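Local coordinates for protein MYB21 (Trichomonas vaginalis, PDB 3OSG) that binds the MRE-1-12 promoter DNA through its R2R3 Myb domain and probably acts as a sequence-specific transcription factor for RNA polymerase II, at residues A[69-73]-A[90-94]; A[19-23]-A[51-56]; A[82-87]-A[99-103]. One frame throughout, in Å; residues are numbered along the deposited sequence.

Contact 1. Residues A[69-73]-A[90-94]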
loop_
_atom_site.group_PDB
_atom_site.type_symbol
_atom_site.label_atom_id
_atom_site.label_comp_id
_atom_site.label_asym_id
_atom_site.label_seq_id
_atom_site.Cartn_x
_atom_site.Cartn_y
_atom_site.Cartn_z
ATOM N N GLU A 69 -9.632 15.231 -0.862
ATOM C CA GLU A 69 -8.421 14.519 -1.249
ATOM C C GLU A 69 -8.331 14.355 -2.757
ATOM O O GLU A 69 -7.274 14.549 -3.345
ATOM C CB GLU A 69 -8.360 13.146 -0.589
ATOM C CG GLU A 69 -7.855 13.156 0.840
ATOM C CD GLU A 69 -7.804 11.754 1.428
ATOM O OE1 GLU A 69 -8.864 11.101 1.465
ATOM O OE2 GLU A 69 -6.713 11.303 1.850
ATOM N N ASP A 70 -9.437 13.986 -3.390
ATOM C CA ASP A 70 -9.434 13.838 -4.841
ATOM C C ASP A 70 -9.009 15.128 -5.510
ATOM O O ASP A 70 -8.170 15.127 -6.425
ATOM C CB ASP A 70 -10.819 13.442 -5.347
ATOM C CG ASP A 70 -11.051 11.957 -5.270
ATOM O OD1 ASP A 70 -12.208 11.516 -5.482
ATOM O OD2 ASP A 70 -10.059 11.238 -4.990
ATOM N N ALA A 71 -9.604 16.224 -5.046
ATOM C CA ALA A 71 -9.367 17.543 -5.623
ATOM C C ALA A 71 -7.899 17.903 -5.460
ATOM O O ALA A 71 -7.252 18.369 -6.396
ATOM C CB ALA A 71 -10.261 18.586 -4.956
ATOM N N LEU A 72 -7.362 17.659 -4.274
ATOM C CA LEU A 72 -5.929 17.840 -4.071
ATOM C C LEU A 72 -5.108 17.032 -5.093
ATOM O O LEU A 72 -4.149 17.543 -5.674
ATOM C CB LEU A 72 -5.542 17.476 -2.638
ATOM C CG LEU A 72 -4.078 17.720 -2.263
ATOM C CD1 LEU A 72 -3.665 19.196 -2.458
ATOM C CD2 LEU A 72 -3.835 17.276 -0.831
ATOM N N LEU A 73 -5.498 15.780 -5.333
ATOM C CA LEU A 73 -4.738 14.930 -6.251
ATOM C C LEU A 73 -4.692 15.478 -7.666
ATOM O O LEU A 73 -3.665 15.422 -8.330
ATOM C CB LEU A 73 -5.301 13.507 -6.293
ATOM C CG LEU A 73 -4.442 12.518 -7.086
ATOM C CD1 LEU A 73 -2.982 12.643 -6.653
ATOM C CD2 LEU A 73 -4.929 11.093 -6.872
ATOM N N PHE A 90 1.973 14.955 0.380
ATOM C CA PHE A 90 0.851 15.831 0.742
ATOM C C PHE A 90 -0.404 15.100 1.229
ATOM O O PHE A 90 -1.415 15.737 1.511
ATOM C CB PHE A 90 0.500 16.765 -0.420
ATOM C CG PHE A 90 1.665 17.570 -0.913
ATOM C CD1 PHE A 90 2.389 17.163 -2.019
ATOM C CD2 PHE A 90 2.051 18.726 -0.253
ATOM C CE1 PHE A 90 3.475 17.899 -2.465
ATOM C CE2 PHE A 90 3.132 19.467 -0.689
ATOM C CZ PHE A 90 3.846 19.058 -1.797
ATOM N N PHE A 91 -0.337 13.775 1.344
ATOM C CA PHE A 91 -1.497 12.989 1.754
ATOM C C PHE A 91 -1.187 12.135 2.975
ATOM O O PHE A 91 -0.775 10.982 2.858
ATOM C CB PHE A 91 -1.998 12.114 0.601
ATOM C CG PHE A 91 -2.481 12.898 -0.595
ATOM C CD1 PHE A 91 -3.828 13.153 -0.775
ATOM C CD2 PHE A 91 -1.586 13.380 -1.532
ATOM C CE1 PHE A 91 -4.272 13.868 -1.869
ATOM C CE2 PHE A 91 -2.021 14.098 -2.632
ATOM C CZ PHE A 91 -3.368 14.344 -2.800
ATOM N N PRO A 92 -1.377 12.706 4.164
ATOM C CA PRO A 92 -1.146 11.952 5.394
ATOM C C PRO A 92 -1.961 10.666 5.421
ATOM O O PRO A 92 -3.188 10.708 5.347
ATOM C CB PRO A 92 -1.635 12.911 6.490
ATOM C CG PRO A 92 -2.426 13.955 5.784
ATOM C CD PRO A 92 -1.817 14.079 4.435
ATOM N N GLY A 93 -1.282 9.531 5.527
ATOM C CA GLY A 93 -1.973 8.268 5.649
ATOM C C GLY A 93 -2.101 7.527 4.332
ATOM O O GLY A 93 -2.657 6.433 4.300
ATOM N N ARG A 94 -1.586 8.119 3.255
ATOM C CA ARG A 94 -1.617 7.497 1.934
ATOM C C ARG A 94 -0.199 7.408 1.410
ATOM O O ARG A 94 0.607 8.289 1.670
ATOM C CB ARG A 94 -2.439 8.342 0.957
ATOM C CG ARG A 94 -3.448 9.257 1.626
ATOM C CD ARG A 94 -4.876 8.948 1.215
ATOM N NE ARG A 94 -5.357 7.677 1.749
ATOM C CZ ARG A 94 -6.625 7.429 2.082
ATOM N NH1 ARG A 94 -7.562 8.362 1.951
ATOM N NH2 ARG A 94 -6.963 6.239 2.545
HETATM O O HOH W 1 -4.651 12.598 3.130
#
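E69 and R94 meet as a salt bridge where helix 67-80 faces the loop before helix 96-109. The E69 carboxylate lies close to parallel with the R94 guanidinium, the planes 22° apart. Its OE2 accepts the main bond from R94 NH1, 3.1 Å, on the syn side; OE1 receives a second, weak one from the same nitrogen. OE2 also lies 3.1 Å from R94 CD and takes a hydrogen from a water that donates its other to P92 O in the type II turn F91-R94. One turn along, L72 can be followed outward over F91: CB meets the CZ and CE1 rim of the ring, CG comes to 3.5 Å from CZ, and CD2 lies over one face, 3.9 Å from the centroid in a CH-pi contact. CG anti to the backbone N (chi1 -176°) sets this course. The backbone atoms E69 O and L73 N lie at the ring edge. R94 NH2 bonds T63 O, and the guanidinium also makes a cation-pi contact with W65. The Myb-type domain thus fixes this turn to its helix by the L72-F91 apolar packing beside the E69-R94 ion pair, and the positive charge of R94 would be expected to favour the ionised form of E69.

Contact 2. Residues A[19-23]-A[51-56]. With nucleotides of chain B.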
loop_
_atom_site.group_PDB
_atom_site.type_symbol
_atom_site.label_atom_id
_atom_site.label_comp_id
_atom_site.label_asym_id
_atom_site.label_seq_id
_atom_site.Cartn_x
_atom_site.Cartn_y
_atom_site.Cartn_z
ATOM N N ASP A 19 -1.581 -11.057 8.223
ATOM C CA ASP A 19 -1.475 -9.658 8.601
ATOM C C ASP A 19 -1.172 -9.555 10.099
ATOM O O ASP A 19 -0.278 -8.813 10.512
ATOM C CB ASP A 19 -2.773 -8.914 8.260
ATOM C CG ASP A 19 -2.908 -8.621 6.768
ATOM O OD1 ASP A 19 -1.899 -8.742 6.036
ATOM O OD2 ASP A 19 -4.018 -8.256 6.325
ATOM N N GLU A 20 -1.917 -10.316 10.900
ATOM C CA GLU A 20 -1.699 -10.344 12.344
ATOM C C GLU A 20 -0.279 -10.806 12.666
ATOM O O GLU A 20 0.458 -10.123 13.376
ATOM C CB GLU A 20 -2.725 -11.241 13.033
ATOM C CG GLU A 20 -4.025 -10.521 13.356
ATOM C CD GLU A 20 -3.800 -9.183 14.054
ATOM O OE1 GLU A 20 -3.131 -9.154 15.116
ATOM O OE2 GLU A 20 -4.298 -8.155 13.536
ATOM N N MET A 21 0.081 -11.968 12.134
ATOM C CA MET A 21 1.447 -12.458 12.138
ATOM C C MET A 21 2.471 -11.360 11.815
ATOM O O MET A 21 3.408 -11.130 12.584
ATOM C CB MET A 21 1.559 -13.606 11.136
ATOM C CG MET A 21 2.812 -14.429 11.258
ATOM S SD MET A 21 2.586 -16.096 10.599
ATOM C CE MET A 21 4.299 -16.568 10.390
ATOM N N LEU A 22 2.279 -10.664 10.694
ATOM C CA LEU A 22 3.254 -9.663 10.251
ATOM C C LEU A 22 3.398 -8.541 11.266
ATOM O O LEU A 22 4.510 -8.102 11.570
ATOM C CB LEU A 22 2.856 -9.081 8.888
ATOM C CG LEU A 22 3.972 -8.649 7.921
ATOM C CD1 LEU A 22 3.422 -7.875 6.728
ATOM C CD2 LEU A 22 5.040 -7.842 8.594
ATOM N N LYS A 23 2.268 -8.062 11.775
ATOM C CA LYS A 23 2.275 -7.002 12.781
ATOM C C LYS A 23 3.095 -7.417 14.013
ATOM O O LYS A 23 3.803 -6.602 14.595
ATOM C CB LYS A 23 0.852 -6.654 13.215
ATOM C CG LYS A 23 -0.054 -6.123 12.123
ATOM C CD LYS A 23 -1.481 -5.995 12.654
ATOM C CE LYS A 23 -2.484 -5.748 11.527
ATOM N NZ LYS A 23 -3.905 -5.972 11.948
ATOM N N ARG A 51 3.541 -5.064 2.261
ATOM C CA ARG A 51 2.311 -5.197 3.012
ATOM C C ARG A 51 2.323 -4.278 4.229
ATOM O O ARG A 51 1.361 -3.557 4.485
ATOM C CB ARG A 51 2.086 -6.647 3.421
ATOM C CG ARG A 51 0.727 -6.890 4.076
ATOM C CD ARG A 51 -0.439 -6.524 3.143
ATOM N NE ARG A 51 -1.715 -6.742 3.812
ATOM C CZ ARG A 51 -2.892 -6.326 3.361
ATOM N NH1 ARG A 51 -2.969 -5.652 2.219
ATOM N NH2 ARG A 51 -3.995 -6.592 4.059
ATOM N N TRP A 52 3.425 -4.282 4.972
ATOM C CA TRP A 52 3.518 -3.412 6.137
ATOM C C TRP A 52 3.479 -1.930 5.766
ATOM O O TRP A 52 2.653 -1.169 6.272
ATOM C CB TRP A 52 4.766 -3.721 6.965
ATOM C CG TRP A 52 4.996 -2.688 8.033
ATOM C CD1 TRP A 52 5.765 -1.568 7.936
ATOM C CD2 TRP A 52 4.418 -2.667 9.342
ATOM N NE1 TRP A 52 5.718 -0.853 9.113
ATOM C CE2 TRP A 52 4.897 -1.508 9.993
ATOM C CE3 TRP A 52 3.551 -3.517 10.029
ATOM C CZ2 TRP A 52 4.535 -1.180 11.301
ATOM C CZ3 TRP A 52 3.188 -3.193 11.326
ATOM C CH2 TRP A 52 3.677 -2.029 11.949
ATOM N N LYS A 53 4.344 -1.531 4.852
ATOM C CA LYS A 53 4.496 -0.119 4.528
ATOM C C LYS A 53 3.226 0.502 3.949
ATOM O O LYS A 53 2.892 1.638 4.264
ATOM C CB LYS A 53 5.677 0.069 3.580
ATOM C CG LYS A 53 5.973 1.518 3.192
ATOM C CD LYS A 53 7.197 1.593 2.273
ATOM C CE LYS A 53 7.544 3.045 1.897
ATOM N NZ LYS A 53 6.432 3.732 1.133
ATOM N N ASN A 54 2.508 -0.253 3.128
ATOM C CA ASN A 54 1.352 0.293 2.417
ATOM C C ASN A 54 0.005 -0.078 3.019
ATOM O O ASN A 54 -1.014 0.513 2.665
ATOM C CB ASN A 54 1.365 -0.152 0.951
ATOM C CG ASN A 54 2.598 0.311 0.220
ATOM O OD1 ASN A 54 2.842 1.511 0.083
ATOM N ND2 ASN A 54 3.396 -0.639 -0.249
ATOM N N TYR A 55 -0.029 -1.059 3.910
ATOM C CA TYR A 55 -1.328 -1.500 4.432
ATOM C C TYR A 55 -1.455 -1.676 5.951
ATOM O O TYR A 55 -2.521 -1.411 6.505
ATOM C CB TYR A 55 -1.825 -2.743 3.676
ATOM C CG TYR A 55 -2.051 -2.417 2.216
ATOM C CD1 TYR A 55 -3.238 -1.831 1.796
ATOM C CD2 TYR A 55 -1.053 -2.642 1.276
ATOM C CE1 TYR A 55 -3.434 -1.496 0.483
ATOM C CE2 TYR A 55 -1.238 -2.324 -0.044
ATOM C CZ TYR A 55 -2.430 -1.743 -0.439
ATOM O OH TYR A 55 -2.620 -1.401 -1.748
ATOM N N LEU A 56 -0.389 -2.105 6.624
ATOM C CA LEU A 56 -0.513 -2.469 8.039
ATOM C C LEU A 56 0.008 -1.422 9.006
ATOM O O LEU A 56 -0.493 -1.311 10.120
ATOM C CB LEU A 56 0.141 -3.821 8.315
ATOM C CG LEU A 56 -0.419 -4.937 7.434
ATOM C CD1 LEU A 56 0.270 -6.271 7.719
ATOM C CD2 LEU A 56 -1.929 -5.046 7.610
ATOM P P DA B 5 -6.086 -1.737 -2.158
ATOM O OP1 DA B 5 -7.128 -1.630 -1.135
ATOM O OP2 DA B 5 -5.096 -0.655 -2.348
ATOM O "O5'" DA B 5 -5.295 -3.101 -1.890
ATOM C "C5'" DA B 5 -6.046 -4.293 -1.798
ATOM C "C4'" DA B 5 -5.183 -5.474 -2.167
ATOM O "O4'" DA B 5 -4.910 -5.430 -3.592
ATOM C "C3'" DA B 5 -3.809 -5.506 -1.495
ATOM O "O3'" DA B 5 -3.445 -6.864 -1.310
ATOM C "C2'" DA B 5 -2.899 -4.843 -2.519
ATOM C "C1'" DA B 5 -3.526 -5.287 -3.833
ATOM N N9 DA B 5 -3.412 -4.294 -4.900
ATOM C C8 DA B 5 -3.534 -2.940 -4.772
ATOM N N7 DA B 5 -3.388 -2.275 -5.897
ATOM C C5 DA B 5 -3.186 -3.260 -6.836
ATOM C C6 DA B 5 -2.987 -3.203 -8.228
ATOM N N6 DA B 5 -2.964 -2.051 -8.907
ATOM N N1 DA B 5 -2.821 -4.360 -8.888
ATOM C C2 DA B 5 -2.865 -5.506 -8.196
ATOM N N3 DA B 5 -3.043 -5.678 -6.877
ATOM C C4 DA B 5 -3.198 -4.512 -6.243
ATOM P P DT B 6 -2.023 -7.351 -0.770
ATOM O OP1 DT B 6 -2.375 -8.599 -0.052
ATOM O OP2 DT B 6 -1.293 -6.255 -0.093
ATOM O "O5'" DT B 6 -1.179 -7.711 -2.079
ATOM C "C5'" DT B 6 -1.618 -8.771 -2.932
ATOM C "C4'" DT B 6 -0.809 -8.805 -4.222
ATOM O "O4'" DT B 6 -0.858 -7.517 -4.849
ATOM C "C3'" DT B 6 0.684 -9.114 -4.130
ATOM O "O3'" DT B 6 0.848 -10.319 -4.856
ATOM C "C2'" DT B 6 1.408 -7.929 -4.806
ATOM C "C1'" DT B 6 0.284 -7.376 -5.669
ATOM N N1 DT B 6 0.308 -5.927 -5.995
ATOM C C2 DT B 6 0.447 -5.536 -7.302
ATOM O O2 DT B 6 0.600 -6.326 -8.204
ATOM N N3 DT B 6 0.422 -4.184 -7.520
ATOM C C4 DT B 6 0.279 -3.205 -6.572
ATOM O O4 DT B 6 0.274 -2.030 -6.883
ATOM C C5 DT B 6 0.141 -3.660 -5.201
ATOM C C7 DT B 6 -0.019 -2.671 -4.071
ATOM C C6 DT B 6 0.160 -4.989 -4.983
#
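R51 CG stands anti to the backbone N (chi1 -173°) and the chain bends at its second torsion, turning the guanidinium toward D19, whose CG lies beside its own backbone N. The two side chains cross at about a right angle, yet their flat ends are only 21° apart, and R51 grips the carboxylate side-on. NE donates to D19 OD1 at 3.0 Å and NH2 to D19 OD2 at 2.8 Å, in the guanidinium plane though tilted from the carboxylate plane, each on the syn side. The third nitrogen, NH1, bonds OP2 of DT6 of chain B at 2.9 Å, which makes D19 a second-shell residue that would hold the rotation of this phosphate-binding arginine. Y55 CB lies over one face of the guanidinium, and the Y55 OH donates to OP2 of DA5 of chain B at 2.7 Å. Beside the ion pair, L56 CD1 packs on L22 CD1 at 3.7 Å, and L22 CD1 also touches R51 CB at 3.8 Å. L56 CD2 meets K23 CE, whose NZ is tied to E20, and W52 CZ3 comes to 4.2 Å from K23 CA. Here helix 16-29 crosses helix 45-56 of a Myb-type domain, the local axes 11.1 Å apart at 114°. F14, in the preceding loop, packs on both D19 and R51, W33 of helix 33-38 meets the W52 ring, and H98 of helix 96-109 meets Y55 edge-to-face.

Contact 3. Residues A[82-87]-A[99-103]. With nucleotides of chain C; nucleotides of chain B.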
loop_
_atom_site.group_PDB
_atom_site.type_symbol
_atom_site.label_atom_id
_atom_site.label_comp_id
_atom_site.label_asym_id
_atom_site.label_seq_id
_atom_site.Cartn_x
_atom_site.Cartn_y
_atom_site.Cartn_z
ATOM N N ARG A 82 3.589 12.710 -12.909
ATOM C CA ARG A 82 3.449 11.363 -12.352
ATOM C C ARG A 82 4.497 10.989 -11.309
ATOM O O ARG A 82 5.008 9.871 -11.328
ATOM C CB ARG A 82 3.458 10.334 -13.479
ATOM C CG ARG A 82 2.366 10.567 -14.515
ATOM C CD ARG A 82 2.544 9.650 -15.701
ATOM N NE ARG A 82 2.320 8.250 -15.342
ATOM C CZ ARG A 82 1.133 7.650 -15.377
ATOM N NH1 ARG A 82 0.054 8.328 -15.749
ATOM N NH2 ARG A 82 1.018 6.370 -15.037
ATOM N N GLN A 83 4.812 11.915 -10.407
ATOM C CA GLN A 83 5.804 11.661 -9.361
ATOM C C GLN A 83 5.077 11.298 -8.086
ATOM O O GLN A 83 4.889 12.125 -7.195
ATOM C CB GLN A 83 6.682 12.889 -9.142
ATOM C CG GLN A 83 7.450 13.311 -10.372
ATOM C CD GLN A 83 8.340 14.503 -10.088
ATOM O OE1 GLN A 83 9.543 14.354 -9.887
ATOM N NE2 GLN A 83 7.746 15.696 -10.053
ATOM N N TRP A 84 4.653 10.044 -8.009
ATOM C CA TRP A 84 3.670 9.654 -7.020
ATOM C C TRP A 84 4.178 9.768 -5.604
ATOM O O TRP A 84 3.423 10.151 -4.715
ATOM C CB TRP A 84 3.154 8.247 -7.303
ATOM C CG TRP A 84 2.698 8.031 -8.725
ATOM C CD1 TRP A 84 3.197 7.125 -9.620
ATOM C CD2 TRP A 84 1.658 8.738 -9.410
ATOM N NE1 TRP A 84 2.519 7.214 -10.810
ATOM C CE2 TRP A 84 1.574 8.200 -10.709
ATOM C CE3 TRP A 84 0.782 9.770 -9.045
ATOM C CZ2 TRP A 84 0.655 8.660 -11.647
ATOM C CZ3 TRP A 84 -0.129 10.230 -9.979
ATOM C CH2 TRP A 84 -0.184 9.674 -11.265
ATOM N N ALA A 85 5.449 9.417 -5.392
ATOM C CA ALA A 85 6.070 9.464 -4.069
ATOM C C ALA A 85 6.158 10.895 -3.525
ATOM O O ALA A 85 5.939 11.136 -2.340
ATOM C CB ALA A 85 7.464 8.837 -4.118
ATOM N N ILE A 86 6.478 11.842 -4.397
ATOM C CA ILE A 86 6.441 13.249 -4.020
ATOM C C ILE A 86 5.029 13.658 -3.653
ATOM O O ILE A 86 4.795 14.228 -2.590
ATOM C CB ILE A 86 6.931 14.136 -5.164
ATOM C CG1 ILE A 86 8.455 14.025 -5.276
ATOM C CG2 ILE A 86 6.510 15.580 -4.941
ATOM C CD1 ILE A 86 9.086 15.010 -6.256
ATOM N N ILE A 87 4.087 13.346 -4.536
ATOM C CA ILE A 87 2.707 13.733 -4.338
ATOM C C ILE A 87 2.138 13.169 -3.049
ATOM O O ILE A 87 1.356 13.838 -2.375
ATOM C CB ILE A 87 1.840 13.306 -5.532
ATOM C CG1 ILE A 87 2.227 14.126 -6.757
ATOM C CG2 ILE A 87 0.382 13.520 -5.224
ATOM C CD1 ILE A 87 1.591 13.666 -8.017
ATOM N N ILE A 99 -1.837 6.582 -4.062
ATOM C CA ILE A 99 -1.983 7.724 -4.959
ATOM C C ILE A 99 -2.075 7.299 -6.423
ATOM O O ILE A 99 -2.948 7.778 -7.159
ATOM C CB ILE A 99 -0.838 8.773 -4.777
ATOM C CG1 ILE A 99 -1.237 9.851 -3.768
ATOM C CG2 ILE A 99 -0.523 9.458 -6.098
ATOM C CD1 ILE A 99 -1.371 9.394 -2.338
ATOM N N LYS A 100 -1.194 6.405 -6.864
ATOM C CA LYS A 100 -1.238 5.996 -8.268
ATOM C C LYS A 100 -2.465 5.116 -8.621
ATOM O O LYS A 100 -3.002 5.222 -9.718
ATOM C CB LYS A 100 0.103 5.436 -8.784
ATOM C CG LYS A 100 0.549 4.068 -8.279
ATOM C CD LYS A 100 1.928 3.722 -8.860
ATOM C CE LYS A 100 2.445 2.398 -8.310
ATOM N NZ LYS A 100 1.604 1.257 -8.794
ATOM N N ASN A 101 -2.941 4.295 -7.685
ATOM C CA ASN A 101 -4.221 3.606 -7.900
ATOM C C ASN A 101 -5.385 4.600 -8.038
ATOM O O ASN A 101 -6.268 4.444 -8.889
ATOM C CB ASN A 101 -4.526 2.614 -6.760
ATOM C CG ASN A 101 -3.757 1.300 -6.900
ATOM O OD1 ASN A 101 -3.403 0.877 -8.004
ATOM N ND2 ASN A 101 -3.512 0.648 -5.781
ATOM N N ARG A 102 -5.383 5.616 -7.187
ATOM C CA ARG A 102 -6.467 6.585 -7.166
ATOM C C ARG A 102 -6.498 7.439 -8.420
ATOM O O ARG A 102 -7.566 7.900 -8.819
ATOM C CB ARG A 102 -6.376 7.480 -5.937
ATOM C CG ARG A 102 -7.606 8.316 -5.721
ATOM C CD ARG A 102 -8.806 7.457 -5.400
ATOM N NE ARG A 102 -9.993 8.292 -5.274
ATOM C CZ ARG A 102 -11.230 7.833 -5.120
ATOM N NH1 ARG A 102 -11.466 6.532 -5.081
ATOM N NH2 ARG A 102 -12.236 8.687 -5.016
ATOM N N TRP A 103 -5.341 7.652 -9.042
ATOM C CA TRP A 103 -5.312 8.427 -10.271
ATOM C C TRP A 103 -6.069 7.712 -11.387
ATOM O O TRP A 103 -6.731 8.344 -12.199
ATOM C CB TRP A 103 -3.892 8.742 -10.728
ATOM C CG TRP A 103 -3.898 9.366 -12.093
ATOM C CD1 TRP A 103 -3.330 8.866 -13.233
ATOM C CD2 TRP A 103 -4.530 10.602 -12.462
ATOM N NE1 TRP A 103 -3.570 9.720 -14.288
ATOM C CE2 TRP A 103 -4.303 10.792 -13.841
ATOM C CE3 TRP A 103 -5.280 11.556 -11.765
ATOM C CZ2 TRP A 103 -4.791 11.907 -14.534
ATOM C CZ3 TRP A 103 -5.757 12.672 -12.456
ATOM C CH2 TRP A 103 -5.507 12.832 -13.822
ATOM P P DG C 6 4.328 5.334 -13.797
ATOM O OP1 DG C 6 4.491 6.395 -14.811
ATOM O OP2 DG C 6 3.192 5.400 -12.872
ATOM O "O5'" DG C 6 4.359 3.959 -14.561
ATOM C "C5'" DG C 6 5.444 3.698 -15.439
ATOM C "C4'" DG C 6 5.467 2.249 -15.891
ATOM O "O4'" DG C 6 5.562 1.318 -14.773
ATOM C "C3'" DG C 6 4.244 1.832 -16.692
ATOM O "O3'" DG C 6 4.759 1.009 -17.750
ATOM C "C2'" DG C 6 3.401 1.083 -15.657
ATOM C "C1'" DG C 6 4.458 0.428 -14.763
ATOM N N9 DG C 6 4.099 0.313 -13.348
ATOM C C8 DG C 6 3.680 1.340 -12.557
ATOM N N7 DG C 6 3.458 0.995 -11.322
ATOM C C5 DG C 6 3.751 -0.358 -11.281
ATOM C C6 DG C 6 3.678 -1.265 -10.185
ATOM O O6 DG C 6 3.350 -0.998 -9.010
ATOM N N1 DG C 6 4.059 -2.557 -10.564
ATOM C C2 DG C 6 4.456 -2.883 -11.854
ATOM N N2 DG C 6 4.806 -4.151 -12.093
ATOM N N3 DG C 6 4.519 -2.035 -12.874
ATOM C C4 DG C 6 4.159 -0.789 -12.523
ATOM P P DC C 5 7.664 7.570 -8.288
ATOM O OP1 DC C 5 7.958 8.886 -8.890
ATOM O OP2 DC C 5 6.730 7.462 -7.154
ATOM O "O5'" DC C 5 7.223 6.518 -9.399
ATOM C "C5'" DC C 5 8.012 6.377 -10.547
ATOM C "C4'" DC C 5 7.439 5.253 -11.362
ATOM O "O4'" DC C 5 7.675 4.010 -10.656
ATOM C "C3'" DC C 5 5.926 5.337 -11.609
ATOM O "O3'" DC C 5 5.728 5.204 -13.011
ATOM C "C2'" DC C 5 5.369 4.142 -10.838
ATOM C "C1'" DC C 5 6.558 3.183 -10.902
ATOM N N1 DC C 5 6.526 2.121 -9.866
ATOM C C2 DC C 5 6.849 0.817 -10.210
ATOM O O2 DC C 5 7.143 0.599 -11.382
ATOM N N3 DC C 5 6.825 -0.148 -9.250
ATOM C C4 DC C 5 6.481 0.169 -7.999
ATOM N N4 DC C 5 6.458 -0.787 -7.073
ATOM C C5 DC C 5 6.159 1.502 -7.625
ATOM C C6 DC C 5 6.186 2.433 -8.582
ATOM P P DA B 5 -6.086 -1.737 -2.158
ATOM O OP1 DA B 5 -7.128 -1.630 -1.135
ATOM O OP2 DA B 5 -5.096 -0.655 -2.348
ATOM O "O5'" DA B 5 -5.295 -3.101 -1.890
ATOM C "C5'" DA B 5 -6.046 -4.293 -1.798
ATOM C "C4'" DA B 5 -5.183 -5.474 -2.167
ATOM O "O4'" DA B 5 -4.910 -5.430 -3.592
ATOM C "C3'" DA B 5 -3.809 -5.506 -1.495
ATOM O "O3'" DA B 5 -3.445 -6.864 -1.310
ATOM C "C2'" DA B 5 -2.899 -4.843 -2.519
ATOM C "C1'" DA B 5 -3.526 -5.287 -3.833
ATOM N N9 DA B 5 -3.412 -4.294 -4.900
ATOM C C8 DA B 5 -3.534 -2.940 -4.772
ATOM N N7 DA B 5 -3.388 -2.275 -5.897
ATOM C C5 DA B 5 -3.186 -3.260 -6.836
ATOM C C6 DA B 5 -2.987 -3.203 -8.228
ATOM N N6 DA B 5 -2.964 -2.051 -8.907
ATOM N N1 DA B 5 -2.821 -4.360 -8.888
ATOM C C2 DA B 5 -2.865 -5.506 -8.196
ATOM N N3 DA B 5 -3.043 -5.678 -6.877
ATOM C C4 DA B 5 -3.198 -4.512 -6.243
#
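The W84 indole lies with K100 CB over one face and the backbone R82 O over the other, while OP2 of DG6 of chain C sits at its edge. This is the helix-turn-helix of a Myb-type domain, in which helix 96-109 is the recognition helix and helix 84-88 packs against it. K100 CB stands almost exactly on the normal of the five-membered ring, 3.5 Å from its centroid, a CH-pi contact. I99 CG2 approaches W84 CE3 obliquely at 3.2 Å, a tight fit, and the W103 indole comes in near W84 CH2 with its plane turned by 34°, neither stacked nor edge-to-face. W84 CZ2 in turn lies over the centre of the R82 guanidinium. Held between these groups, the indole turns its edge to a phosphate: W84 NE1 donates to OP2 of DG6 of chain C at 2.8 Å, nearly straight at 168°, and R82 NE and NH2 reach OP1 and OP2 of the same phosphate. At the start of helix 84-88, the backbone N of A85 bonds OP2 of DC5 of chain C. K100 leaves CB with CG between the backbone N and the carbonyl carbon (chi1 71°), then runs extended until it bends at chi4. That path lifts the amine from the indole into the base edge, where NZ donates to both O6 and N7 of DG6 of chain C. N101 reads the other strand: its ND2 gives a hydrogen to N7 of DA5 of chain B at 2.9 Å, while its OD1 accepts one from N6 of that adenine at 3.1 Å.

Overall arrangement
From the N terminus, contact 2 comes first: it closes the 27 residues between its segments and joins helices 16-29 and 45-56 in the N-terminal half of the R2R3 fragment. The chain then passes to helix 67-80, where contact 1 opens. Contact 3 opens at 82-87 before contact 1 has closed at 90-94, and itself closes later, at 99-103 on helix 96-109, so the two cross; together they tie helices 67-80, 84-88 and 96-109 into the C-terminal half. Their centres are about 9 Å apart, and they touch through the D70-R102 salt bridge and through L73 against I87. Contact 2 stands in series, its centre about 22 Å from that of contact 1 and 21 Å from that of contact 3; contacts 2 and 3 both hold DNA-binding groups.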